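Local coordinates for lipase (Rhizopus chinensis, PDB 6A0W), which probably hydrolyses triacylglycerols as a class 3 lipase of the alpha/beta-hydrolase superfamily, its N-terminal polypeptide segment regulating its affinity for substrate, at residues 123-128 against 138-143; 178-183 against 210-215; 183-188 against 195-200. All coordinates share one frame; numbering follows the deposited sequence.

Contact 1: residues 123-128 against 138-143; sequences TFTDYS and GFLSSY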
loop_
_atom_site.group_PDB
_atom_site.type_symbol
_atom_site.label_atom_id
_atom_site.label_comp_id
_atom_site.label_asym_id
_atom_site.label_seq_id
_atom_site.Cartn_x
_atom_site.Cartn_y
_atom_site.Cartn_z
ATOM N N THR A 123 16.483 4.566 9.446
ATOM C CA THR A 123 16.294 5.040 10.806
ATOM C C THR A 123 14.832 4.988 11.269
ATOM O O THR A 123 13.934 5.497 10.607
ATOM C CB THR A 123 16.759 6.504 10.893
ATOM O OG1 THR A 123 18.025 6.607 10.267
ATOM C CG2 THR A 123 16.895 6.979 12.320
ATOM N N PHE A 124 14.648 4.492 12.484
ATOM C CA PHE A 124 13.370 4.449 13.163
ATOM C C PHE A 124 13.105 5.707 13.950
ATOM O O PHE A 124 14.030 6.342 14.404
ATOM C CB PHE A 124 13.396 3.296 14.169
ATOM C CG PHE A 124 13.252 1.946 13.546
ATOM C CD1 PHE A 124 12.102 1.626 12.841
ATOM C CD2 PHE A 124 14.210 0.965 13.745
ATOM C CE1 PHE A 124 11.925 0.346 12.338
ATOM C CE2 PHE A 124 14.045 -0.304 13.227
ATOM C CZ PHE A 124 12.890 -0.613 12.543
ATOM N N THR A 125 11.838 6.042 14.117
ATOM C CA THR A 125 11.344 6.908 15.166
ATOM C C THR A 125 10.410 6.034 16.004
ATOM O O THR A 125 9.815 5.110 15.466
ATOM C CB THR A 125 10.436 8.013 14.598
ATOM O OG1 THR A 125 11.122 8.728 13.582
ATOM C CG2 THR A 125 10.012 8.991 15.697
ATOM N N ASP A 126 10.206 6.381 17.278
ATOM C CA ASP A 126 9.223 5.710 18.110
ATOM C C ASP A 126 7.830 5.925 17.575
ATOM O O ASP A 126 7.485 7.028 17.176
ATOM C CB ASP A 126 9.267 6.204 19.558
ATOM C CG ASP A 126 10.467 5.671 20.309
ATOM O OD1 ASP A 126 11.249 4.864 19.750
ATOM O OD2 ASP A 126 10.628 6.057 21.487
ATOM N N TYR A 127 7.031 4.859 17.608
ATOM C CA TYR A 127 5.633 4.942 17.295
ATOM C C TYR A 127 4.848 5.216 18.567
ATOM O O TYR A 127 4.597 4.333 19.401
ATOM C CB TYR A 127 5.196 3.654 16.583
ATOM C CG TYR A 127 3.788 3.693 16.014
ATOM C CD1 TYR A 127 3.410 4.610 15.012
ATOM C CD2 TYR A 127 2.830 2.804 16.458
ATOM C CE1 TYR A 127 2.091 4.666 14.547
ATOM C CE2 TYR A 127 1.530 2.814 15.953
ATOM C CZ TYR A 127 1.158 3.711 14.975
ATOM O OH TYR A 127 -0.179 3.703 14.539
ATOM N N SER A 128 4.378 6.442 18.704
ATOM C CA SER A 128 3.980 6.907 20.035
ATOM C C SER A 128 2.707 6.221 20.568
ATOM O O SER A 128 2.657 5.873 21.737
ATOM C CB SER A 128 3.955 8.433 20.101
ATOM O OG SER A 128 2.670 8.916 19.819
ATOM N N GLY A 138 11.118 8.640 8.177
ATOM C CA GLY A 138 10.603 9.322 6.989
ATOM C C GLY A 138 9.121 9.113 6.794
ATOM O O GLY A 138 8.368 10.074 6.642
ATOM N N PHE A 139 8.669 7.855 6.787
ATOM C CA PHE A 139 7.259 7.650 6.504
ATOM C C PHE A 139 6.412 8.382 7.551
ATOM O O PHE A 139 5.338 8.918 7.264
ATOM C CB PHE A 139 6.908 6.157 6.445
ATOM C CG PHE A 139 7.736 5.333 5.470
ATOM C CD1 PHE A 139 8.362 5.886 4.375
ATOM C CD2 PHE A 139 7.824 3.964 5.636
ATOM C CE1 PHE A 139 9.178 5.114 3.559
ATOM C CE2 PHE A 139 8.603 3.171 4.814
ATOM C CZ PHE A 139 9.262 3.745 3.749
ATOM N N LEU A 140 6.801 8.258 8.812
ATOM C CA LEU A 140 6.030 8.847 9.895
ATOM C C LEU A 140 6.011 10.381 9.860
ATOM O O LEU A 140 4.966 10.984 10.113
ATOM C CB LEU A 140 6.555 8.361 11.259
ATOM C CG LEU A 140 5.724 8.776 12.479
ATOM C CD1 LEU A 140 4.378 8.115 12.471
ATOM C CD2 LEU A 140 6.441 8.432 13.783
ATOM N N SER A 141 7.122 11.023 9.498
ATOM C CA SER A 141 7.088 12.496 9.284
ATOM C C SER A 141 6.132 12.915 8.194
ATOM O O SER A 141 5.342 13.840 8.378
ATOM C CB SER A 141 8.463 13.070 8.923
ATOM O OG SER A 141 9.378 12.030 8.686
ATOM N N SER A 142 6.121 12.166 7.096
ATOM C CA SER A 142 5.187 12.469 6.022
ATOM C C SER A 142 3.750 12.307 6.493
ATOM O O SER A 142 2.891 13.172 6.240
ATOM C CB SER A 142 5.459 11.609 4.771
ATOM O OG SER A 142 6.799 11.688 4.358
ATOM N N TYR A 143 3.505 11.234 7.246
ATOM C CA TYR A 143 2.180 11.008 7.762
ATOM C C TYR A 143 1.751 12.194 8.623
ATOM O O TYR A 143 0.599 12.659 8.527
ATOM C CB TYR A 143 2.070 9.677 8.557
ATOM C CG TYR A 143 0.652 9.432 9.025
ATOM C CD1 TYR A 143 -0.350 9.216 8.100
ATOM C CD2 TYR A 143 0.294 9.630 10.347
ATOM C CE1 TYR A 143 -1.670 9.160 8.454
ATOM C CE2 TYR A 143 -1.036 9.562 10.740
ATOM C CZ TYR A 143 -2.012 9.331 9.786
ATOM O OH TYR A 143 -3.354 9.313 10.104
#
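The ring of Tyr127 meets Leu140 at its edge: the CD1 methyl of the leucine lies near the ring plane, 4.4 Å from Tyr127 CD1. Beyond the two segments the same ring makes an edge-to-face contact with Phe212 and rests on Met183, while its hydroxyl is hydrogen-bonded to Gln187, so this mostly hydrocarbon group can be buried with its one polar atom satisfied. Leu140 carries nearly all of the contact from the helix side. With CG anti to the backbone N (chi1 -173°), its two branches divide the work. CD1 goes to the tyrosine, whereas the other branch turns to the strand. Leu140 CD2 sits 3.8 Å from Asp126 O and 4.1 Å from Thr125 CG2. The threonine crosses the leucine at about a right angle and offers its methyl, keeping OG1 beside its own backbone N. A branched, partly polar residue suits this partly exposed strand position, whereas the forked leucine fills the angle between strand and aromatic ring. No hydrogen bond joins the segments, and at Asp126 the carboxylate turns to a salt bridge with Lys134 instead. Strand 124-126 pairs antiparallel with strand 134-136, which runs on into helix 137-160, and the contact is therefore characteristic of a small beta-hairpin folded back over the first turns of the helix that follows it.

Contact 2: residues 178-183 against 210-215; sequences ALLAGM and NAFAYY. With SO4 (sulfate ion), chain D.
Leu179, Leu180 and Met183 of helix 173-188 face Phe212 and Tyr215 of helix 210-218; the two helices flank strand 197-202 in the chain and belong to the parallel beta-alpha-beta part of the alpha/beta-hydrolase core. Their local axes approach only to 12.6 Å and cross at 58°, a separation too wide for backbone-close packing, so large side chains bridge it. Phe212 enters from one helix with CG anti to the backbone N (chi1 170°), which carries its ring toward the two leucines. Leu179 comes from the opposite direction and places CD2 at the ring edge, near its plane, 3.7 Å from Phe212 CE2. The side chains of Leu180 and Phe212 cross at about a right angle, Leu180 CD2 standing 4.2 Å from Phe212 CZ. Two leucines, one at the edge and one placed obliquely, suit a rigid phenyl group in a buried, largely apolar setting.

Further along, Met183 and Tyr215 slide past each other in opposite directions. The methionine chain, bent at chi2 and chi3, brings Met183 SD 3.8 Å from Tyr215 CE2 and 4.9 Å from the centroid of that ring, an oblique Met-aromatic contact. The tyrosine hydroxyl is hydrogen-bonded to Gln187, so the ring can serve the apolar layer while its polar end stays satisfied.

On the exposed flank of helix 210-218, Tyr214 OH donates a hydrogen bond of 2.9 Å to O4 of a sulfate ion, probably acquired from the crystallisation liquor. The contact thus joins, through long side chains and without hydrogen bonds, the successive helices before and after strand 197-202 in the beta-alpha-beta part of an alpha/beta-hydrolase fold.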
loop_
_atom_site.group_PDB
_atom_site.type_symbol
_atom_site.label_atom_id
_atom_site.label_comp_id
_atom_site.label_asym_id
_atom_site.label_seq_id
_atom_site.Cartn_x
_atom_site.Cartn_y
_atom_site.Cartn_z
ATOM N N ALA A 178 -0.878 4.526 3.773
ATOM C CA ALA A 178 -2.149 3.822 3.928
ATOM C C ALA A 178 -2.222 3.074 5.264
ATOM O O ALA A 178 -3.227 3.158 5.968
ATOM C CB ALA A 178 -2.378 2.849 2.760
ATOM N N LEU A 179 -1.164 2.333 5.582
ATOM C CA LEU A 179 -1.139 1.503 6.774
ATOM C C LEU A 179 -1.142 2.417 8.027
ATOM O O LEU A 179 -1.926 2.224 8.948
ATOM C CB LEU A 179 0.148 0.690 6.781
ATOM C CG LEU A 179 0.374 -0.141 8.029
ATOM C CD1 LEU A 179 -0.801 -1.088 8.230
ATOM C CD2 LEU A 179 1.674 -0.927 7.917
ATOM N N LEU A 180 -0.366 3.494 7.966
ATOM C CA LEU A 180 -0.310 4.447 9.095
ATOM C C LEU A 180 -1.637 5.164 9.275
ATOM O O LEU A 180 -2.185 5.197 10.390
ATOM C CB LEU A 180 0.851 5.426 8.917
ATOM C CG LEU A 180 2.273 4.838 8.999
ATOM C CD1 LEU A 180 3.346 5.866 8.611
ATOM C CD2 LEU A 180 2.569 4.292 10.380
ATOM N N ALA A 181 -2.285 5.471 8.162
ATOM C CA ALA A 181 -3.597 6.055 8.245
ATOM C C ALA A 181 -4.583 5.067 8.846
ATOM O O ALA A 181 -5.492 5.455 9.600
ATOM C CB ALA A 181 -4.088 6.511 6.877
ATOM N N GLY A 182 -4.525 3.823 8.379
ATOM C CA GLY A 182 -5.482 2.837 8.865
ATOM C C GLY A 182 -5.346 2.632 10.378
ATOM O O GLY A 182 -6.334 2.537 11.077
ATOM N N MET A 183 -4.118 2.534 10.870
ATOM C CA MET A 183 -3.882 2.435 12.313
ATOM C C MET A 183 -4.344 3.680 13.134
ATOM O O MET A 183 -5.092 3.537 14.126
ATOM C CB MET A 183 -2.410 2.134 12.560
ATOM C CG MET A 183 -1.949 0.773 12.054
ATOM S SD MET A 183 -2.887 -0.576 12.785
ATOM C CE MET A 183 -4.111 -0.829 11.511
ATOM N N ASN A 210 9.252 -5.278 14.652
ATOM C CA ASN A 210 8.466 -6.451 15.083
ATOM C C ASN A 210 7.252 -6.067 15.902
ATOM O O ASN A 210 6.101 -6.388 15.549
ATOM C CB ASN A 210 9.313 -7.427 15.880
ATOM C CG ASN A 210 10.324 -8.113 15.024
ATOM O OD1 ASN A 210 10.753 -7.560 14.023
ATOM N ND2 ASN A 210 10.662 -9.342 15.360
ATOM N N ALA A 211 7.473 -5.206 16.888
ATOM C CA ALA A 211 6.387 -4.839 17.790
ATOM C C ALA A 211 5.273 -4.045 17.089
ATOM O O ALA A 211 4.088 -4.168 17.427
ATOM C CB ALA A 211 6.946 -4.074 19.003
ATOM N N PHE A 212 5.661 -3.228 16.108
ATOM C CA PHE A 212 4.693 -2.504 15.309
ATOM C C PHE A 212 3.822 -3.503 14.518
ATOM O O PHE A 212 2.608 -3.377 14.477
ATOM C CB PHE A 212 5.396 -1.506 14.360
ATOM C CG PHE A 212 4.466 -0.889 13.335
ATOM C CD1 PHE A 212 3.609 0.130 13.680
ATOM C CD2 PHE A 212 4.499 -1.312 12.016
ATOM C CE1 PHE A 212 2.748 0.692 12.751
ATOM C CE2 PHE A 212 3.634 -0.775 11.082
ATOM C CZ PHE A 212 2.794 0.263 11.442
ATOM N N ALA A 213 4.471 -4.486 13.924
ATOM C CA ALA A 213 3.823 -5.525 13.125
ATOM C C ALA A 213 2.862 -6.365 13.978
ATOM O O ALA A 213 1.708 -6.565 13.586
ATOM C CB ALA A 213 4.884 -6.405 12.467
ATOM N N TYR A 214 3.281 -6.726 15.191
ATOM C CA TYR A 214 2.383 -7.452 16.087
ATOM C C TYR A 214 1.195 -6.611 16.473
ATOM O O TYR A 214 0.062 -7.109 16.546
ATOM C CB TYR A 214 3.103 -7.949 17.345
ATOM C CG TYR A 214 4.361 -8.736 17.052
ATOM C CD1 TYR A 214 4.452 -9.565 15.948
ATOM C CD2 TYR A 214 5.431 -8.701 17.933
ATOM C CE1 TYR A 214 5.607 -10.315 15.699
ATOM C CE2 TYR A 214 6.573 -9.442 17.711
ATOM C CZ TYR A 214 6.669 -10.216 16.572
ATOM O OH TYR A 214 7.826 -10.926 16.343
ATOM N N TYR A 215 1.438 -5.321 16.700
ATOM C CA TYR A 215 0.349 -4.415 17.007
ATOM C C TYR A 215 -0.659 -4.360 15.851
ATOM O O TYR A 215 -1.876 -4.369 16.041
ATOM C CB TYR A 215 0.884 -2.989 17.329
ATOM C CG TYR A 215 -0.228 -1.962 17.400
ATOM C CD1 TYR A 215 -1.149 -1.974 18.425
ATOM C CD2 TYR A 215 -0.405 -1.043 16.386
ATOM C CE1 TYR A 215 -2.241 -1.111 18.434
ATOM C CE2 TYR A 215 -1.505 -0.220 16.358
ATOM C CZ TYR A 215 -2.401 -0.221 17.387
ATOM O OH TYR A 215 -3.455 0.674 17.359
HETATM S S SO4 D . 9.969 -10.798 19.383
HETATM O O1 SO4 D . 10.108 -9.582 18.546
HETATM O O2 SO4 D . 11.204 -11.630 19.344
HETATM O O3 SO4 D . 9.715 -10.349 20.771
HETATM O O4 SO4 D . 8.825 -11.656 18.987
#

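Contact 3: residues 183-188 against 195-200; sequences MDLYQR and KNLSIY
Leu197, which opens strand 197-202, packs against Leu185 and Tyr186 near the end of helix 173-188. Strand 165-171, this helix and strand 197-202 form a beta-alpha-beta crossover of the alpha/beta-hydrolase sheet, and the local helix and strand axes run nearly antiparallel, at 166°, with 9.7 Å between them. The leucine side chain is thrown toward the helix with CG anti to the backbone N (chi1 172°). Leu197 CD2 reaches 4.1 Å from Leu185 CB and lies equally close to the backbone Tyr186 N; the ring of Tyr186 leads away, so the tyrosine meets the leucine with its backbone N and CB. Leu185 also touches Val168 and Phe151, which makes it a joint between helix, sheet and the neighbouring helix 137-160.

Two residues on, Ile199 again directs its CB toward the helix, as expected of the next residue on the same side of a strand. The side chains of Ile199 and Met183 cross at about a right angle, Ile199 CD1 lying 3.9 Å from Met183 CE. A beta-branched residue suits the extended strand, and the flexible thioether can reach over to it although the CB of Met183 points away.

Nothing polar bonds across the segments; the charged pair of this helix, Asp184 and Arg188, lies away from the strand. There Arg188 grips Asp184 side-on in a two-nitrogen salt bridge, nearly straight and in the guanidinium plane but about 30° out of the carboxylate plane. Tyr143 adds a further bond to OD2. Arg188 NE lies 2.7 Å from Asp184 OD1, and Arg188 NH1 2.9 Å from Asp184 OD2.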
loop_
_atom_site.group_PDB
_atom_site.type_symbol
_atom_site.label_atom_id
_atom_site.label_comp_id
_atom_site.label_asym_id
_atom_site.label_seq_id
_atom_site.Cartn_x
_atom_site.Cartn_y
_atom_site.Cartn_z
ATOM N N MET A 183 -4.118 2.534 10.870
ATOM C CA MET A 183 -3.882 2.435 12.313
ATOM C C MET A 183 -4.344 3.680 13.134
ATOM O O MET A 183 -5.092 3.537 14.126
ATOM C CB MET A 183 -2.410 2.134 12.560
ATOM C CG MET A 183 -1.949 0.773 12.054
ATOM S SD MET A 183 -2.887 -0.576 12.785
ATOM C CE MET A 183 -4.111 -0.829 11.511
ATOM N N ASP A 184 -4.203 4.860 12.540
ATOM C CA ASP A 184 -4.671 6.119 13.179
ATOM C C ASP A 184 -6.188 6.198 13.219
ATOM O O ASP A 184 -6.810 6.527 14.242
ATOM C CB ASP A 184 -4.081 7.323 12.401
ATOM C CG ASP A 184 -4.054 8.640 13.222
ATOM O OD1 ASP A 184 -4.180 8.591 14.450
ATOM O OD2 ASP A 184 -3.958 9.731 12.628
ATOM N N LEU A 185 -6.824 5.891 12.103
ATOM C CA LEU A 185 -8.262 5.774 12.094
ATOM C C LEU A 185 -8.764 4.769 13.152
ATOM O O LEU A 185 -9.743 5.030 13.875
ATOM C CB LEU A 185 -8.748 5.376 10.696
ATOM C CG LEU A 185 -8.566 6.497 9.673
ATOM C CD1 LEU A 185 -8.605 5.989 8.233
ATOM C CD2 LEU A 185 -9.631 7.572 9.915
ATOM N N TYR A 186 -8.149 3.590 13.201
ATOM C CA TYR A 186 -8.545 2.627 14.223
ATOM C C TYR A 186 -8.391 3.258 15.630
ATOM O O TYR A 186 -9.188 2.974 16.520
ATOM C CB TYR A 186 -7.723 1.339 14.108
ATOM C CG TYR A 186 -7.875 0.353 15.262
ATOM C CD1 TYR A 186 -8.992 -0.470 15.385
ATOM C CD2 TYR A 186 -6.845 0.186 16.163
ATOM C CE1 TYR A 186 -9.125 -1.357 16.462
ATOM C CE2 TYR A 186 -6.932 -0.725 17.211
ATOM C CZ TYR A 186 -8.050 -1.492 17.339
ATOM O OH TYR A 186 -8.027 -2.347 18.394
ATOM N N GLN A 187 -7.289 3.968 15.850
ATOM C CA GLN A 187 -6.977 4.494 17.182
ATOM C C GLN A 187 -7.934 5.611 17.547
ATOM O O GLN A 187 -8.471 5.590 18.620
ATOM C CB GLN A 187 -5.532 4.954 17.291
ATOM C CG GLN A 187 -4.507 3.832 17.293
ATOM C CD GLN A 187 -3.209 4.204 16.630
ATOM O OE1 GLN A 187 -2.999 5.364 16.298
ATOM N NE2 GLN A 187 -2.290 3.229 16.471
ATOM N N ARG A 188 -8.316 6.473 16.612
ATOM C CA ARG A 188 -8.938 7.728 16.989
ATOM C C ARG A 188 -10.294 7.943 16.439
ATOM O O ARG A 188 -10.968 8.886 16.828
ATOM C CB ARG A 188 -8.038 8.871 16.581
ATOM C CG ARG A 188 -6.707 8.845 17.298
ATOM C CD ARG A 188 -5.992 10.188 17.169
ATOM N NE ARG A 188 -5.611 10.494 15.792
ATOM C CZ ARG A 188 -5.952 11.592 15.140
ATOM N NH1 ARG A 188 -5.506 11.781 13.904
ATOM N NH2 ARG A 188 -6.607 12.570 15.776
ATOM N N LYS A 195 -14.926 -4.341 11.107
ATOM C CA LYS A 195 -16.138 -4.524 10.300
ATOM C C LYS A 195 -16.220 -3.570 9.149
ATOM O O LYS A 195 -16.933 -3.862 8.193
ATOM C CB LYS A 195 -17.406 -4.367 11.131
ATOM C CG LYS A 195 -17.490 -5.298 12.347
ATOM C CD LYS A 195 -18.343 -4.694 13.461
ATOM C CE LYS A 195 -17.646 -4.777 14.815
ATOM N NZ LYS A 195 -18.607 -5.388 15.763
ATOM N N ASN A 196 -15.648 -2.368 9.284
ATOM C CA ASN A 196 -15.920 -1.337 8.284
ATOM C C ASN A 196 -14.693 -0.554 7.844
ATOM O O ASN A 196 -14.830 0.419 7.107
ATOM C CB ASN A 196 -17.059 -0.395 8.702
ATOM C CG ASN A 196 -16.730 0.417 9.945
ATOM O OD1 ASN A 196 -15.755 0.128 10.649
ATOM N ND2 ASN A 196 -17.637 1.343 10.305
ATOM N N LEU A 197 -13.506 -1.044 8.208
ATOM C CA LEU A 197 -12.266 -0.430 7.795
ATOM C C LEU A 197 -11.315 -1.514 7.300
ATOM O O LEU A 197 -11.112 -2.520 7.979
ATOM C CB LEU A 197 -11.616 0.300 8.969
ATOM C CG LEU A 197 -10.221 0.859 8.791
ATOM C CD1 LEU A 197 -10.253 1.950 7.725
ATOM C CD2 LEU A 197 -9.709 1.436 10.093
ATOM N N SER A 198 -10.594 -1.195 6.232
ATOM C CA SER A 198 -9.716 -2.159 5.562
ATOM C C SER A 198 -8.589 -1.367 4.895
ATOM O O SER A 198 -8.816 -0.263 4.421
ATOM C CB SER A 198 -10.541 -2.907 4.451
ATOM O OG SER A 198 -10.951 -4.129 4.982
ATOM N N ILE A 199 -7.429 -1.995 4.741
ATOM C CA ILE A 199 -6.257 -1.383 4.169
ATOM C C ILE A 199 -5.777 -2.279 3.016
ATOM O O ILE A 199 -5.594 -3.489 3.187
ATOM C CB ILE A 199 -5.117 -1.292 5.183
ATOM C CG1 ILE A 199 -5.561 -0.538 6.473
ATOM C CG2 ILE A 199 -3.960 -0.514 4.579
ATOM C CD1 ILE A 199 -4.621 -0.740 7.659
ATOM N N TYR A 200 -5.592 -1.681 1.850
ATOM C CA TYR A 200 -5.057 -2.407 0.694
ATOM C C TYR A 200 -3.883 -1.679 0.122
ATOM O O TYR A 200 -3.972 -0.482 -0.207
ATOM C CB TYR A 200 -6.113 -2.522 -0.417
ATOM C CG TYR A 200 -7.246 -3.470 -0.078
ATOM C CD1 TYR A 200 -8.334 -3.024 0.667
ATOM C CD2 TYR A 200 -7.308 -4.759 -0.639
ATOM C CE1 TYR A 200 -9.347 -3.886 1.038
ATOM C CE2 TYR A 200 -8.371 -5.604 -0.343
ATOM C CZ TYR A 200 -9.397 -5.158 0.468
ATOM O OH TYR A 200 -10.482 -5.934 0.770
#

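Contacts 2 and 3 are buried and both use helix 173-188: contact 3 seats it on strand 197-202, contact 2 sets it against helix 210-218, and Met183 serves both. Contact 1 lies further out, only partly buried, where a hairpin strand meets helix 137-160. All three are mainly apolar, with no hydrogen bond between their segments, but aromatic rings dominate contact 2, aliphatic branches contact 3, and a single leucine contact 1. Polar bonds instead run between contacts: one amide of helix 173-188, that of Gln187, ties contacts 1 and 2 together, and a tyrosine of helix 137-160 links contact 1 to contact 3.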